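Local atomic coordinates of sensory box/GGDEF domain protein (Colwellia psychrerythraea, PDB entry 3LYX), a protein that probably senses a signal through its PAS domain, the part modelled here, and relays it to a GGDEF domain likely to make cyclic di-GMP. Residues V3-L6 / K7-K11; K34-E37 / T38-Y42; H63-S66 / E67-A71. All blocks are in the same frame, centred on the assembly; numbering follows the deposited sequence.

Overall arrangement
All three contacts are short helical stretches in one PAS domain, contact 2 including the end of its helix, and they follow one another along the chain. Contact 1 lies on the N-terminal helix 3-11, contact 2 on helix 34-40, and contact 3 on helix 61-75. None touches another. The centres of contacts 1 and 2 are about 23 Å apart, as are those of contacts 2 and 3. Contacts 1 and 3 are farther apart, about 31 Å between centres. Contact 3 lies across the centre of the chain from both others. Contact 1 meets the second subunit, whereas contact 2 packs on the antiparallel sheet and contact 3 rests against its edge strand 78-85.

Contact 1 (V3-L6 / K7-K11); sequences VDIL and KQRAK
Arg9 reaches along Ile5 because its CG is opposite the carbonyl carbon (chi1 -67°) and the chain then runs extended to NE. The two side chains therefore lie alongside, one helical turn apart. Ile5 CG2 is 3.9 Å from Arg9 NE and meets the guanidinium obliquely. Gln8 CG sits between its backbone N and carbonyl carbon (chi1 59°). This brings Gln8 CG to 3.0 Å from Ile5 O and 3.3 Å from Asp4 O. Val3 CG1 lies beside Lys7 CG at 3.9 Å. Four backbone bonds hold the turn, from Lys7, Gln8, Arg9 and Ala10 N to the carbonyls of Val3, Asp4, Ile5 and Leu6. The polar ends of Gln8 and Arg9 reach the second subunit. There Gln8 NE2 hydrogen-bonds Asp31 OD2, and Arg9 NE forms a salt bridge to the same oxygen. With an alanine at Gln8, Asp31 of the second subunit would probably keep its arginine but lose its amide donor. One carboxylate oxygen thus takes two donors from adjacent residues, a charged and a neutral one, which ties this helix to the second subunit.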
ATOM      1  N   VAL B   3      -1.209  15.644  11.819  1.00 53.50           N
ATOM      2  CA  VAL B   3      -2.061  15.655  10.639  1.00 53.13           C
ATOM      3  C   VAL B   3      -1.170  15.530   9.411  1.00 52.88           C
ATOM      4  O   VAL B   3      -1.548  14.902   8.421  1.00 52.54           O
ATOM      5  CB  VAL B   3      -2.889  16.960  10.549  1.00 53.42           C
ATOM      6  CG1 VAL B   3      -3.573  17.056   9.185  1.00 52.32           C
ATOM      7  CG2 VAL B   3      -3.931  16.986  11.659  1.00 51.94           C
ATOM      8  N   ASP B   4       0.019  16.124   9.490  1.00 52.39           N
ATOM      9  CA  ASP B   4       0.970  16.058   8.388  1.00 52.05           C
ATOM     10  C   ASP B   4       1.352  14.600   8.168  1.00 50.98           C
ATOM     11  O   ASP B   4       1.483  14.150   7.030  1.00 50.34           O
ATOM     12  CB  ASP B   4       2.215  16.887   8.708  1.00 53.42           C
ATOM     13  CG  ASP B   4       1.898  18.361   8.888  1.00 55.83           C
ATOM     14  OD1 ASP B   4       1.239  18.937   7.996  1.00 57.36           O
ATOM     15  OD2 ASP B   4       2.307  18.945   9.914  1.00 57.50           O
ATOM     16  N   ILE B   5       1.520  13.867   9.267  1.00 49.46           N
ATOM     17  CA  ILE B   5       1.862  12.450   9.199  1.00 48.48           C
ATOM     18  C   ILE B   5       0.719  11.664   8.551  1.00 47.18           C
ATOM     19  O   ILE B   5       0.941  10.864   7.641  1.00 46.53           O
ATOM     20  CB  ILE B   5       2.120  11.854  10.610  1.00 49.67           C
ATOM     21  CG1 ILE B   5       3.386  12.461  11.222  1.00 50.28           C
ATOM     22  CG2 ILE B   5       2.239  10.335  10.524  1.00 49.73           C
ATOM     23  CD1 ILE B   5       3.205  13.857  11.798  1.00 52.73           C
ATOM     24  N   LEU B   6      -0.502  11.897   9.022  1.00 45.30           N
ATOM     25  CA  LEU B   6      -1.667  11.201   8.483  1.00 43.95           C
ATOM     26  C   LEU B   6      -1.858  11.465   7.001  1.00 43.01           C
ATOM     27  O   LEU B   6      -2.206  10.557   6.242  1.00 41.22           O
ATOM     28  CB  LEU B   6      -2.944  11.617   9.212  1.00 44.75           C
ATOM     29  CG  LEU B   6      -3.213  11.081  10.616  1.00 46.10           C
ATOM     30  CD1 LEU B   6      -4.632  11.475  11.018  1.00 45.29           C
ATOM     31  CD2 LEU B   6      -3.056   9.562  10.643  1.00 45.07           C
ATOM     32  N   LYS B   7      -1.644  12.713   6.597  1.00 42.23           N
ATOM     33  CA  LYS B   7      -1.802  13.092   5.202  1.00 42.34           C
ATOM     34  C   LYS B   7      -0.861  12.309   4.302  1.00 41.47           C
ATOM     35  O   LYS B   7      -1.297  11.697   3.325  1.00 42.64           O
ATOM     36  CB  LYS B   7      -1.551  14.594   5.025  1.00 43.93           C
ATOM     37  CG  LYS B   7      -2.583  15.481   5.717  1.00 45.17           C
ATOM     38  CD  LYS B   7      -3.981  15.297   5.128  1.00 45.87           C
ATOM     39  CE  LYS B   7      -4.087  15.877   3.721  1.00 47.96           C
ATOM     40  NZ  LYS B   7      -5.481  15.815   3.190  1.00 46.99           N
ATOM     41  N   GLN B   8       0.426  12.313   4.637  1.00 39.55           N
ATOM     42  CA  GLN B   8       1.409  11.615   3.822  1.00 39.31           C
ATOM     43  C   GLN B   8       1.192  10.115   3.787  1.00 37.35           C
ATOM     44  O   GLN B   8       1.448   9.472   2.765  1.00 37.28           O
ATOM     45  CB  GLN B   8       2.830  11.923   4.300  1.00 40.49           C
ATOM     46  CG  GLN B   8       3.123  11.558   5.739  1.00 41.70           C
ATOM     47  CD  GLN B   8       4.498  12.039   6.177  1.00 43.80           C
ATOM     48  OE1 GLN B   8       4.890  13.173   5.891  1.00 44.04           O
ATOM     49  NE2 GLN B   8       5.232  11.185   6.881  1.00 41.74           N
ATOM     50  N   ARG B   9       0.714   9.553   4.892  1.00 34.63           N
ATOM     51  CA  ARG B   9       0.468   8.122   4.938  1.00 34.34           C
ATOM     52  C   ARG B   9      -0.754   7.773   4.101  1.00 34.32           C
ATOM     53  O   ARG B   9      -0.777   6.750   3.426  1.00 33.29           O
ATOM     54  CB  ARG B   9       0.290   7.658   6.388  1.00 35.16           C
ATOM     55  CG  ARG B   9       1.570   7.769   7.206  1.00 31.95           C
ATOM     56  CD  ARG B   9       1.512   6.938   8.471  1.00 34.24           C
ATOM     57  NE  ARG B   9       2.838   6.793   9.058  1.00 31.44           N
ATOM     58  CZ  ARG B   9       3.151   5.909  10.002  1.00 35.73           C
ATOM     59  NH1 ARG B   9       2.228   5.081  10.481  1.00 32.69           N
ATOM     60  NH2 ARG B   9       4.396   5.838  10.451  1.00 34.27           N
ATOM     61  N   ALA B  10      -1.767   8.635   4.140  1.00 34.73           N
ATOM     62  CA  ALA B  10      -2.984   8.412   3.366  1.00 35.01           C
ATOM     63  C   ALA B  10      -2.669   8.579   1.880  1.00 35.75           C
ATOM     64  O   ALA B  10      -3.261   7.920   1.023  1.00 34.10           O
ATOM     65  CB  ALA B  10      -4.064   9.400   3.793  1.00 34.58           C
ATOM     66  N   LYS B  11      -1.720   9.459   1.585  1.00 35.12           N
ATOM     67  CA  LYS B  11      -1.306   9.719   0.209  1.00 36.66           C
ATOM     68  C   LYS B  11      -0.938   8.434  -0.534  1.00 35.93           C
ATOM     69  O   LYS B  11      -1.291   8.262  -1.700  1.00 35.65           O
ATOM     70  CB  LYS B  11      -0.112  10.680   0.211  1.00 38.83           C
ATOM     71  CG  LYS B  11       0.555  10.904  -1.137  1.00 41.27           C
ATOM     72  CD  LYS B  11      -0.242  11.838  -2.026  1.00 40.16           C
ATOM     73  CE  LYS B  11       0.610  12.294  -3.206  1.00 40.62           C
ATOM     74  NZ  LYS B  11      -0.043  13.367  -4.003  1.00 39.84           N
TER

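Contact 2 (K34-E37 / T38-Y42); sequences KGSE and TLYGY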
ATOM      1  N   LYS B  34      -6.962   2.643  -6.023  1.00 26.66           N
ATOM      2  CA  LYS B  34      -6.706   2.261  -7.410  1.00 27.45           C
ATOM      3  C   LYS B  34      -6.299   0.802  -7.513  1.00 27.33           C
ATOM      4  O   LYS B  34      -6.674   0.105  -8.463  1.00 26.33           O
ATOM      5  CB  LYS B  34      -5.608   3.139  -8.012  1.00 30.74           C
ATOM      6  CG  LYS B  34      -5.881   4.644  -7.938  1.00 36.10           C
ATOM      7  CD  LYS B  34      -7.131   5.048  -8.718  1.00 39.74           C
ATOM      8  CE  LYS B  34      -7.389   6.548  -8.596  1.00 42.86           C
ATOM      9  NZ  LYS B  34      -8.585   7.000  -9.374  1.00 43.67           N
ATOM     10  N   GLY B  35      -5.520   0.349  -6.531  1.00 26.40           N
ATOM     11  CA  GLY B  35      -5.079  -1.032  -6.512  1.00 25.91           C
ATOM     12  C   GLY B  35      -6.232  -2.015  -6.595  1.00 24.57           C
ATOM     13  O   GLY B  35      -6.139  -3.030  -7.281  1.00 24.31           O
ATOM     14  N   SER B  36      -7.324  -1.720  -5.896  1.00 25.85           N
ATOM     15  CA  SER B  36      -8.480  -2.609  -5.917  1.00 27.18           C
ATOM     16  C   SER B  36      -9.165  -2.556  -7.281  1.00 26.51           C
ATOM     17  O   SER B  36      -9.690  -3.561  -7.760  1.00 25.95           O
ATOM     18  CB  SER B  36      -9.462  -2.229  -4.807  1.00 28.91           C
ATOM     19  OG  SER B  36      -8.890  -2.464  -3.527  1.00 31.24           O
ATOM     20  N   GLU B  37      -9.159  -1.385  -7.909  1.00 29.25           N
ATOM     21  CA  GLU B  37      -9.761  -1.256  -9.229  1.00 29.76           C
ATOM     22  C   GLU B  37      -9.014  -2.163 -10.204  1.00 29.92           C
ATOM     23  O   GLU B  37      -9.629  -2.870 -11.000  1.00 29.55           O
ATOM     24  CB  GLU B  37      -9.708   0.191  -9.721  1.00 32.26           C
ATOM     25  CG  GLU B  37      -9.935   0.314 -11.230  1.00 34.94           C
ATOM     26  CD  GLU B  37     -10.321   1.714 -11.669  1.00 35.53           C
ATOM     27  OE1 GLU B  37      -9.797   2.695 -11.104  1.00 39.45           O
ATOM     28  OE2 GLU B  37     -11.146   1.831 -12.596  1.00 36.60           O
ATOM     29  N   THR B  38      -7.685  -2.142 -10.126  1.00 30.98           N
ATOM     30  CA  THR B  38      -6.848  -2.968 -10.993  1.00 27.30           C
ATOM     31  C   THR B  38      -7.073  -4.444 -10.716  1.00 26.77           C
ATOM     32  O   THR B  38      -7.161  -5.249 -11.642  1.00 28.42           O
ATOM     33  CB  THR B  38      -5.333  -2.671 -10.794  1.00 28.82           C
ATOM     34  OG1 THR B  38      -5.048  -1.314 -11.158  1.00 29.00           O
ATOM     35  CG2 THR B  38      -4.486  -3.592 -11.664  1.00 28.62           C
ATOM     36  N   LEU B  39      -7.184  -4.807  -9.442  1.00 26.60           N
ATOM     37  CA  LEU B  39      -7.368  -6.211  -9.090  1.00 26.69           C
ATOM     38  C   LEU B  39      -8.757  -6.781  -9.332  1.00 27.76           C
ATOM     39  O   LEU B  39      -8.898  -7.842  -9.943  1.00 29.62           O
ATOM     40  CB  LEU B  39      -7.001  -6.437  -7.625  1.00 26.60           C
ATOM     41  CG  LEU B  39      -7.186  -7.850  -7.069  1.00 23.68           C
ATOM     42  CD1 LEU B  39      -6.214  -8.825  -7.743  1.00 28.67           C
ATOM     43  CD2 LEU B  39      -6.943  -7.812  -5.580  1.00 24.03           C
ATOM     44  N   TYR B  40      -9.777  -6.076  -8.848  1.00 27.69           N
ATOM     45  CA  TYR B  40     -11.153  -6.542  -8.953  1.00 28.56           C
ATOM     46  C   TYR B  40     -11.906  -6.119 -10.207  1.00 31.14           C
ATOM     47  O   TYR B  40     -12.872  -6.785 -10.608  1.00 31.86           O
ATOM     48  CB  TYR B  40     -11.932  -6.094  -7.712  1.00 26.75           C
ATOM     49  CG  TYR B  40     -11.419  -6.694  -6.418  1.00 26.11           C
ATOM     50  CD1 TYR B  40     -11.578  -8.051  -6.146  1.00 25.30           C
ATOM     51  CD2 TYR B  40     -10.753  -5.904  -5.470  1.00 23.40           C
ATOM     52  CE1 TYR B  40     -11.078  -8.614  -4.951  1.00 22.69           C
ATOM     53  CE2 TYR B  40     -10.259  -6.448  -4.286  1.00 20.99           C
ATOM     54  CZ  TYR B  40     -10.424  -7.805  -4.035  1.00 22.87           C
ATOM     55  OH  TYR B  40      -9.936  -8.352  -2.868  1.00 22.55           O
ATOM     56  N   GLY B  41     -11.484  -5.012 -10.816  1.00 31.86           N
ATOM     57  CA  GLY B  41     -12.134  -4.547 -12.029  1.00 31.58           C
ATOM     58  C   GLY B  41     -13.078  -3.370 -11.866  1.00 32.23           C
ATOM     59  O   GLY B  41     -13.374  -2.688 -12.840  1.00 33.34           O
ATOM     60  N   TYR B  42     -13.545  -3.126 -10.645  1.00 30.75           N
ATOM     61  CA  TYR B  42     -14.479  -2.030 -10.363  1.00 30.58           C
ATOM     62  C   TYR B  42     -13.762  -0.739  -9.981  1.00 30.08           C
ATOM     63  O   TYR B  42     -12.716  -0.780  -9.334  1.00 31.69           O
ATOM     64  CB  TYR B  42     -15.393  -2.400  -9.198  1.00 29.86           C
ATOM     65  CG  TYR B  42     -16.153  -3.695  -9.353  1.00 31.61           C
ATOM     66  CD1 TYR B  42     -17.400  -3.725  -9.991  1.00 33.79           C
ATOM     67  CD2 TYR B  42     -15.654  -4.884  -8.816  1.00 29.50           C
ATOM     68  CE1 TYR B  42     -18.133  -4.905 -10.079  1.00 32.21           C
ATOM     69  CE2 TYR B  42     -16.375  -6.065  -8.901  1.00 31.83           C
ATOM     70  CZ  TYR B  42     -17.616  -6.067  -9.530  1.00 32.39           C
ATOM     71  OH  TYR B  42     -18.349  -7.225  -9.582  1.00 31.22           O
TER
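Ser36 CB lies at the edge of the Tyr40 ring, in its plane, 4.0 Å from Tyr40 CD2. On one face of that ring is Leu39 CD2, 3.7 Å above the plane and offset toward the rim. The ring of Trp32 also meets Tyr40, with the two planes at about 40°. Ser36 O approaches the ring obliquely and is 3.4 Å from Tyr40 CD2. The first torsion of Tyr40 puts CG opposite the carbonyl carbon (chi1 -63°), which lays the ring back along the preceding turn, toward Ser36. The same Ser36 O accepts a hydrogen bond from Tyr40 N at 2.7 Å. Earlier in the turn, Thr38 N and Leu39 N bond to Lys34 O and Gly35 O. Thr38 OG1 adds a weak bond to Lys34 O at 3.5 Å, so that carbonyl has two donors from one residue.

The helix ends at Tyr40. Gly41 follows with positive phi (103°), where a side chain would collide with the carbonyl O of Tyr40. Gly41 N still reaches Glu37 O at 2.8 Å, but from above the carbonyl plane, in a bent hydrogen bond. The chain then turns so that Tyr42 O comes back over Glu37. It lies 3.0 Å from Glu37 CA, a CA-H...O contact, and it also accepts a bond from Trp32 NE1.

Around the helix, Ser36 OG bonds to Ile20 O, and Leu39 and Tyr40 pack on strands 19-24, 78-85 and 108-117. The chemistry is divided by side: Leu39 and the Tyr40 ring face the sheet of the PAS fold, while polar Thr38 is exposed. The buried hydroxyl of Ser36 is satisfied by a strand carbonyl, which links helix 34-40 to the sheet by a polar bond as well as by packing.

Contact 3 (H63-S66 / E67-A71); sequences HITS and EVISA
Helix 61-75 is the long helix that precedes strand 78-85, and it corresponds to the F helix of the PAS fold. His63 and Glu67 meet on its surface, one turn apart. Glu67 CG lies over one face of the His63 imidazole, offset toward the rim. It is 3.9 Å from the ring centroid and 22° off the ring normal, a CH-pi contact. The His63 ring is brought there by a first torsion that sets CG opposite the backbone N (chi1 175°). Glu67 bends at chi2, which folds its carboxylate back toward the ring. Ring and carboxylate planes are 29° apart. Glu67 OE2 is 3.6 Å from His63 CE1 and 4.0 Å from His63 ND1. This is too far for a salt bridge, so any attraction would probably be modest and would depend on whether the histidine is protonated.

Another face of the helix is apolar. Ile64 CG2 and Val68 CG2 touch at 4.0 Å, and the two side chains cross at a slant. The same Val68 methyl, CG2, lies 3.0 Å from Ile64 O. Backbone bonds of the helix run beneath these pairs. Glu67 N bonds to His63 O at 3.0 Å, Val68 N to Ile64 O at 2.9 Å, and Ser70 N to Ser66 O at 3.0 Å.

Two hydroxyls turn back to the preceding turn, where Thr65 OG1 bonds to Thr61 O and Ser66 OG to Glu62 O. The inner side of the helix lies on strand 78-85, an outermost strand of the sheet within this chain. Ile64 packs on Ile82, while Glu67, Val68 and Ala71 all touch Trp78 at the start of that strand.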
ATOM      1  N   HIS B  63     -18.696 -18.877   4.301  1.00 30.91           N
ATOM      2  CA  HIS B  63     -17.520 -19.508   4.903  1.00 30.52           C
ATOM      3  C   HIS B  63     -16.444 -18.464   5.231  1.00 29.73           C
ATOM      4  O   HIS B  63     -15.956 -18.379   6.363  1.00 29.28           O
ATOM      5  CB  HIS B  63     -16.948 -20.574   3.954  1.00 29.62           C
ATOM      6  CG  HIS B  63     -15.668 -21.191   4.434  1.00 30.08           C
ATOM      7  ND1 HIS B  63     -15.596 -21.979   5.563  1.00 28.80           N
ATOM      8  CD2 HIS B  63     -14.404 -21.108   3.953  1.00 29.69           C
ATOM      9  CE1 HIS B  63     -14.344 -22.355   5.758  1.00 30.84           C
ATOM     10  NE2 HIS B  63     -13.599 -21.838   4.796  1.00 29.83           N
ATOM     11  N   ILE B  64     -16.075 -17.675   4.228  1.00 32.35           N
ATOM     12  CA  ILE B  64     -15.061 -16.642   4.400  1.00 32.34           C
ATOM     13  C   ILE B  64     -15.422 -15.682   5.536  1.00 33.37           C
ATOM     14  O   ILE B  64     -14.589 -15.386   6.391  1.00 34.19           O
ATOM     15  CB  ILE B  64     -14.869 -15.847   3.089  1.00 33.15           C
ATOM     16  CG1 ILE B  64     -14.246 -16.763   2.028  1.00 31.16           C
ATOM     17  CG2 ILE B  64     -13.999 -14.615   3.340  1.00 30.46           C
ATOM     18  CD1 ILE B  64     -14.142 -16.141   0.653  1.00 32.96           C
ATOM     19  N   THR B  65     -16.666 -15.212   5.548  1.00 35.45           N
ATOM     20  CA  THR B  65     -17.125 -14.289   6.579  1.00 37.11           C
ATOM     21  C   THR B  65     -17.015 -14.900   7.973  1.00 39.32           C
ATOM     22  O   THR B  65     -16.673 -14.205   8.924  1.00 40.45           O
ATOM     23  CB  THR B  65     -18.599 -13.860   6.347  1.00 39.41           C
ATOM     24  OG1 THR B  65     -18.761 -13.368   5.010  1.00 38.41           O
ATOM     25  CG2 THR B  65     -18.997 -12.766   7.338  1.00 37.66           C
ATOM     26  N   SER B  66     -17.301 -16.197   8.101  1.00 38.62           N
ATOM     27  CA  SER B  66     -17.229 -16.851   9.407  1.00 37.77           C
ATOM     28  C   SER B  66     -15.797 -17.006   9.878  1.00 35.98           C
ATOM     29  O   SER B  66     -15.513 -16.877  11.066  1.00 36.63           O
ATOM     30  CB  SER B  66     -17.892 -18.234   9.371  1.00 37.96           C
ATOM     31  OG  SER B  66     -19.268 -18.137   9.051  1.00 40.46           O
ATOM     32  N   GLU B  67     -14.893 -17.293   8.950  1.00 36.48           N
ATOM     33  CA  GLU B  67     -13.487 -17.462   9.295  1.00 35.02           C
ATOM     34  C   GLU B  67     -12.862 -16.112   9.668  1.00 33.49           C
ATOM     35  O   GLU B  67     -12.049 -16.029  10.593  1.00 30.93           O
ATOM     36  CB  GLU B  67     -12.734 -18.098   8.122  1.00 37.59           C
ATOM     37  CG  GLU B  67     -13.206 -19.512   7.748  1.00 39.67           C
ATOM     38  CD  GLU B  67     -13.058 -20.517   8.890  1.00 41.91           C
ATOM     39  OE1 GLU B  67     -11.965 -20.582   9.488  1.00 41.17           O
ATOM     40  OE2 GLU B  67     -14.028 -21.245   9.187  1.00 41.67           O
ATOM     41  N   VAL B  68     -13.254 -15.058   8.957  1.00 33.97           N
ATOM     42  CA  VAL B  68     -12.737 -13.716   9.228  1.00 35.73           C
ATOM     43  C   VAL B  68     -13.099 -13.284  10.645  1.00 36.26           C
ATOM     44  O   VAL B  68     -12.224 -12.929  11.443  1.00 37.18           O
ATOM     45  CB  VAL B  68     -13.308 -12.677   8.228  1.00 35.34           C
ATOM     46  CG1 VAL B  68     -12.828 -11.276   8.596  1.00 36.21           C
ATOM     47  CG2 VAL B  68     -12.871 -13.022   6.818  1.00 34.59           C
ATOM     48  N   ILE B  69     -14.395 -13.320  10.948  1.00 36.86           N
ATOM     49  CA  ILE B  69     -14.890 -12.949  12.269  1.00 38.46           C
ATOM     50  C   ILE B  69     -14.199 -13.802  13.327  1.00 38.36           C
ATOM     51  O   ILE B  69     -13.696 -13.292  14.336  1.00 35.47           O
ATOM     52  CB  ILE B  69     -16.430 -13.164  12.371  1.00 41.20           C
ATOM     53  CG1 ILE B  69     -17.171 -12.000  11.710  1.00 42.32           C
ATOM     54  CG2 ILE B  69     -16.855 -13.279  13.836  1.00 42.67           C
ATOM     55  CD1 ILE B  69     -16.836 -11.791  10.253  1.00 43.98           C
ATOM     56  N   SER B  70     -14.176 -15.110  13.087  1.00 36.89           N
ATOM     57  CA  SER B  70     -13.558 -16.041  14.015  1.00 39.39           C
ATOM     58  C   SER B  70     -12.089 -15.710  14.252  1.00 40.50           C
ATOM     59  O   SER B  70     -11.621 -15.691  15.393  1.00 41.10           O
ATOM     60  CB  SER B  70     -13.682 -17.470  13.480  1.00 39.81           C
ATOM     61  OG  SER B  70     -13.197 -18.403  14.424  1.00 41.49           O
ATOM     62  N   ALA B  71     -11.360 -15.456  13.170  1.00 40.24           N
ATOM     63  CA  ALA B  71      -9.941 -15.131  13.266  1.00 39.70           C
ATOM     64  C   ALA B  71      -9.714 -13.818  14.021  1.00 39.23           C
ATOM     65  O   ALA B  71      -8.840 -13.731  14.884  1.00 38.56           O
ATOM     66  CB  ALA B  71      -9.332 -15.049  11.869  1.00 42.15           C
TER